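Local coordinates for putative methyltransferase from antibiotic biosynthesis pathway (Anabaena variabilis ATCC 29413, PDB 3EGE), which probably transfers methyl groups from S-adenosylmethionine to an unidentified substrate, as related methyltransferases do, at residues 127-132 / 252-257. Residues are numbered along the deposited sequence; the frame is centred on the assembly and turned at random.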
ATOM      1  N   VAL A 127       7.259  -9.309   4.235  1.00 67.32           N
ATOM      2  CA  VAL A 127       6.102  -8.588   4.760  1.00 67.94           C
ATOM      3  C   VAL A 127       5.452  -7.806   3.595  1.00 68.15           C
ATOM      4  O   VAL A 127       6.040  -6.878   3.071  1.00 66.24           O
ATOM      5  CB  VAL A 127       6.520  -7.600   5.898  1.00 68.36           C
ATOM      6  CG1 VAL A 127       5.273  -6.839   6.472  1.00 65.74           C
ATOM      7  CG2 VAL A 127       7.285  -8.339   7.008  1.00 67.37           C
ATOM      8  N   LEU A 128       4.238  -8.196   3.207  1.00 69.14           N
ATOM      9  CA  LEU A 128       3.494  -7.535   2.124  1.00 69.22           C
ATOM     10  C   LEU A 128       2.262  -6.826   2.694  1.00 68.85           C
ATOM     11  O   LEU A 128       1.484  -7.467   3.354  1.00 68.56           O
ATOM     12  CB  LEU A 128       3.042  -8.581   1.079  1.00 69.04           C
ATOM     13  CG  LEU A 128       4.120  -9.535   0.513  1.00 70.16           C
ATOM     14  CD1 LEU A 128       3.511 -10.515  -0.527  1.00 67.94           C
ATOM     15  CD2 LEU A 128       5.289  -8.775  -0.095  1.00 68.01           C
ATOM     16  N   LEU A 129       2.127  -5.511   2.487  1.00 69.22           N
ATOM     17  CA  LEU A 129       0.886  -4.790   2.815  1.00 68.78           C
ATOM     18  C   LEU A 129       0.163  -4.780   1.476  1.00 68.55           C
ATOM     19  O   LEU A 129       0.631  -4.171   0.507  1.00 67.76           O
ATOM     20  CB  LEU A 129       1.062  -3.364   3.344  1.00 69.06           C
ATOM     21  CG  LEU A 129      -0.264  -2.630   3.689  1.00 70.07           C
ATOM     22  CD1 LEU A 129      -1.150  -3.422   4.685  1.00 67.31           C
ATOM     23  CD2 LEU A 129      -0.034  -1.210   4.214  1.00 68.12           C
ATOM     24  N   THR A 130      -0.966  -5.490   1.447  1.00 67.84           N
ATOM     25  CA  THR A 130      -1.771  -5.696   0.251  1.00 66.07           C
ATOM     26  C   THR A 130      -3.250  -5.562   0.620  1.00 65.32           C
ATOM     27  O   THR A 130      -3.588  -5.050   1.682  1.00 64.93           O
ATOM     28  CB  THR A 130      -1.412  -7.081  -0.390  1.00 65.95           C
ATOM     29  OG1 THR A 130      -2.086  -7.256  -1.639  1.00 62.40           O
ATOM     30  CG2 THR A 130      -1.724  -8.247   0.568  1.00 63.32           C
ATOM     31  N   PHE A 131      -4.120  -6.000  -0.273  1.00 65.56           N
ATOM     32  CA  PHE A 131      -5.540  -5.896  -0.072  1.00 65.70           C
ATOM     33  C   PHE A 131      -6.354  -6.903  -0.897  1.00 66.12           C
ATOM     34  O   PHE A 131      -5.878  -7.491  -1.885  1.00 65.35           O
ATOM     35  CB  PHE A 131      -6.003  -4.468  -0.481  1.00 65.82           C
ATOM     36  CG  PHE A 131      -5.820  -4.178  -1.951  1.00 63.63           C
ATOM     37  CD1 PHE A 131      -4.591  -3.735  -2.436  1.00 70.96           C
ATOM     38  CD2 PHE A 131      -6.842  -4.411  -2.859  1.00 68.16           C
ATOM     39  CE1 PHE A 131      -4.388  -3.508  -3.801  1.00 67.84           C
ATOM     40  CE2 PHE A 131      -6.656  -4.184  -4.229  1.00 64.54           C
ATOM     41  CZ  PHE A 131      -5.427  -3.735  -4.701  1.00 68.26           C
ATOM     42  N   ASP A 132      -7.610  -7.022  -0.470  1.00 66.19           N
ATOM     43  CA  ASP A 132      -8.658  -7.696  -1.189  1.00 63.97           C
ATOM     44  C   ASP A 132      -9.985  -6.935  -0.908  1.00 63.64           C
ATOM     45  O   ASP A 132     -10.592  -7.074   0.162  1.00 63.54           O
ATOM     46  CB  ASP A 132      -8.739  -9.150  -0.793  1.00 65.05           C
ATOM     47  CG  ASP A 132      -9.728  -9.922  -1.628  1.00 64.37           C
ATOM     48  OD1 ASP A 132     -10.478  -9.299  -2.433  1.00 61.63           O
ATOM     49  OD2 ASP A 132      -9.742 -11.151  -1.472  1.00 62.62           O
ATOM     50  N   TYR A 252      -7.674  -4.172   3.714  1.00 69.47           N
ATOM     51  CA  TYR A 252      -6.208  -4.106   3.750  1.00 70.58           C
ATOM     52  C   TYR A 252      -5.702  -5.220   4.659  1.00 70.11           C
ATOM     53  O   TYR A 252      -6.237  -5.436   5.769  1.00 66.67           O
ATOM     54  CB  TYR A 252      -5.691  -2.742   4.187  1.00 72.51           C
ATOM     55  CG  TYR A 252      -5.995  -1.655   3.186  1.00 71.17           C
ATOM     56  CD1 TYR A 252      -7.232  -0.958   3.232  1.00 73.73           C
ATOM     57  CD2 TYR A 252      -5.086  -1.336   2.184  1.00 68.18           C
ATOM     58  CE1 TYR A 252      -7.547   0.067   2.305  1.00 77.63           C
ATOM     59  CE2 TYR A 252      -5.362  -0.297   1.231  1.00 74.34           C
ATOM     60  CZ  TYR A 252      -6.610   0.404   1.298  1.00 80.00           C
ATOM     61  OH  TYR A 252      -6.948   1.408   0.392  1.00 78.68           O
ATOM     62  N   ARG A 253      -4.671  -5.914   4.163  1.00 70.40           N
ATOM     63  CA  ARG A 253      -4.117  -7.098   4.807  1.00 70.11           C
ATOM     64  C   ARG A 253      -2.589  -7.176   4.705  1.00 70.29           C
ATOM     65  O   ARG A 253      -2.011  -6.894   3.648  1.00 68.53           O
ATOM     66  CB  ARG A 253      -4.652  -8.347   4.085  1.00 69.52           C
ATOM     67  CG  ARG A 253      -6.144  -8.593   4.149  1.00 70.94           C
ATOM     68  CD  ARG A 253      -6.555  -9.140   5.525  1.00 67.87           C
ATOM     69  NE  ARG A 253      -7.987  -9.356   5.609  1.00 65.75           N
ATOM     70  CZ  ARG A 253      -8.926  -8.414   5.757  1.00 67.01           C
ATOM     71  NH1 ARG A 253      -8.624  -7.143   5.845  1.00 71.53           N
ATOM     72  NH2 ARG A 253     -10.201  -8.757   5.808  1.00 66.31           N
ATOM     73  N   PHE A 254      -1.953  -7.577   5.809  1.00 71.32           N
ATOM     74  CA  PHE A 254      -0.533  -7.926   5.793  1.00 71.36           C
ATOM     75  C   PHE A 254      -0.470  -9.424   5.508  1.00 72.35           C
ATOM     76  O   PHE A 254      -1.126 -10.201   6.205  1.00 71.70           O
ATOM     77  CB  PHE A 254       0.186  -7.630   7.110  1.00 70.70           C
ATOM     78  CG  PHE A 254       0.525  -6.190   7.303  1.00 69.90           C
ATOM     79  CD1 PHE A 254       1.590  -5.628   6.617  1.00 68.00           C
ATOM     80  CD2 PHE A 254      -0.205  -5.386   8.189  1.00 75.22           C
ATOM     81  CE1 PHE A 254       1.940  -4.269   6.802  1.00 69.48           C
ATOM     82  CE2 PHE A 254       0.122  -4.011   8.368  1.00 72.79           C
ATOM     83  CZ  PHE A 254       1.202  -3.460   7.679  1.00 68.70           C
ATOM     84  N   ILE A 255       0.225  -9.797   4.429  1.00 73.65           N
ATOM     85  CA  ILE A 255       0.571 -11.188   4.123  1.00 74.02           C
ATOM     86  C   ILE A 255       2.065 -11.257   4.495  1.00 71.96           C
ATOM     87  O   ILE A 255       2.848 -10.383   4.088  1.00 68.16           O
ATOM     88  CB  ILE A 255       0.475 -11.568   2.630  1.00 73.80           C
ATOM     89  CG1 ILE A 255      -0.944 -11.570   2.103  1.00 78.33           C
ATOM     90  CG2 ILE A 255       0.968 -12.987   2.415  1.00 75.87           C
ATOM     91  CD1 ILE A 255      -0.931 -11.917   0.600  1.00 77.64           C
ATOM     92  N   TYR A 256       2.439 -12.294   5.251  1.00 71.18           N
ATOM     93  CA  TYR A 256       3.808 -12.464   5.700  1.00 70.67           C
ATOM     94  C   TYR A 256       4.204 -13.908   5.971  1.00 70.86           C
ATOM     95  O   TYR A 256       3.379 -14.729   6.384  1.00 69.13           O
ATOM     96  CB  TYR A 256       4.079 -11.617   6.956  1.00 70.87           C
ATOM     97  CG  TYR A 256       3.182 -11.962   8.121  1.00 73.40           C
ATOM     98  CD1 TYR A 256       1.907 -11.401   8.228  1.00 70.45           C
ATOM     99  CD2 TYR A 256       3.598 -12.855   9.125  1.00 72.46           C
ATOM    100  CE1 TYR A 256       1.056 -11.712   9.303  1.00 71.15           C
ATOM    101  CE2 TYR A 256       2.745 -13.175  10.210  1.00 70.26           C
ATOM    102  CZ  TYR A 256       1.476 -12.600  10.285  1.00 73.22           C
ATOM    103  OH  TYR A 256       0.613 -12.910  11.321  1.00 75.13           O
ATOM    104  N   THR A 257       5.486 -14.186   5.735  1.00 71.62           N
ATOM    105  CA  THR A 257       6.071 -15.483   6.017  1.00 72.29           C
ATOM    106  C   THR A 257       6.377 -15.640   7.514  1.00 75.17           C
ATOM    107  O   THR A 257       6.614 -14.667   8.243  1.00 72.01           O
ATOM    108  CB  THR A 257       7.354 -15.728   5.233  1.00 70.65           C
ATOM    109  OG1 THR A 257       8.217 -14.600   5.398  1.00 70.39           O
ATOM    110  CG2 THR A 257       7.054 -15.934   3.762  1.00 65.95           C
TER
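Leu128 and Thr130 pair through their backbones with Ile255 and Arg253, where two antiparallel strands approach to 4.4 Å between axes and run at 145° to each other. The pair illustrates how the Rossmann-like methyltransferase sheet changes direction: strand 126-131 is parallel to its neighbour 97-101 on one side, whereas strand 252-258, far along the chain, runs antiparallel on the other. Two reciprocal pairs of hydrogen bonds join them. Leu128 N reaches Ile255 O at 2.7 Å, with the bond returned by Ile255 N to Leu128 O; Thr130 N to Arg253 O is likewise answered by Arg253 N to Thr130 O, nearly straight at the hydrogen although the donor stands above the carbonyl plane. Between these pairs, Phe254 CA brings its hydrogen to Leu128 O at 3.2 Å, a CA-H...O contact.

On the face that carries Val127, Leu129 and Phe254, the aromatic ring packs against both aliphatic neighbours, and the Phe254 side chain also touches Ala25 and Leu29 of helix 20-30. Val127 CG1 meets Phe254 CD1 at 3.9 Å. Helix 158-169 packs on the other face: Leu165 touches Leu128 and Ile255, and Gln161 takes up Thr130 OG1 in a hydrogen bond. That hydroxyl lies anti to the backbone N (chi1 -174°), which leaves CG2 between N and the carbonyl carbon, and this methyl meets Ile255 CG1 at 3.7 Å. On the opposite face, Leu129 CD1, placed by a chi2 of 55°, sits over the centre of the Phe254 ring, a CH-pi contact 3.7 Å from the centroid and close to the ring normal.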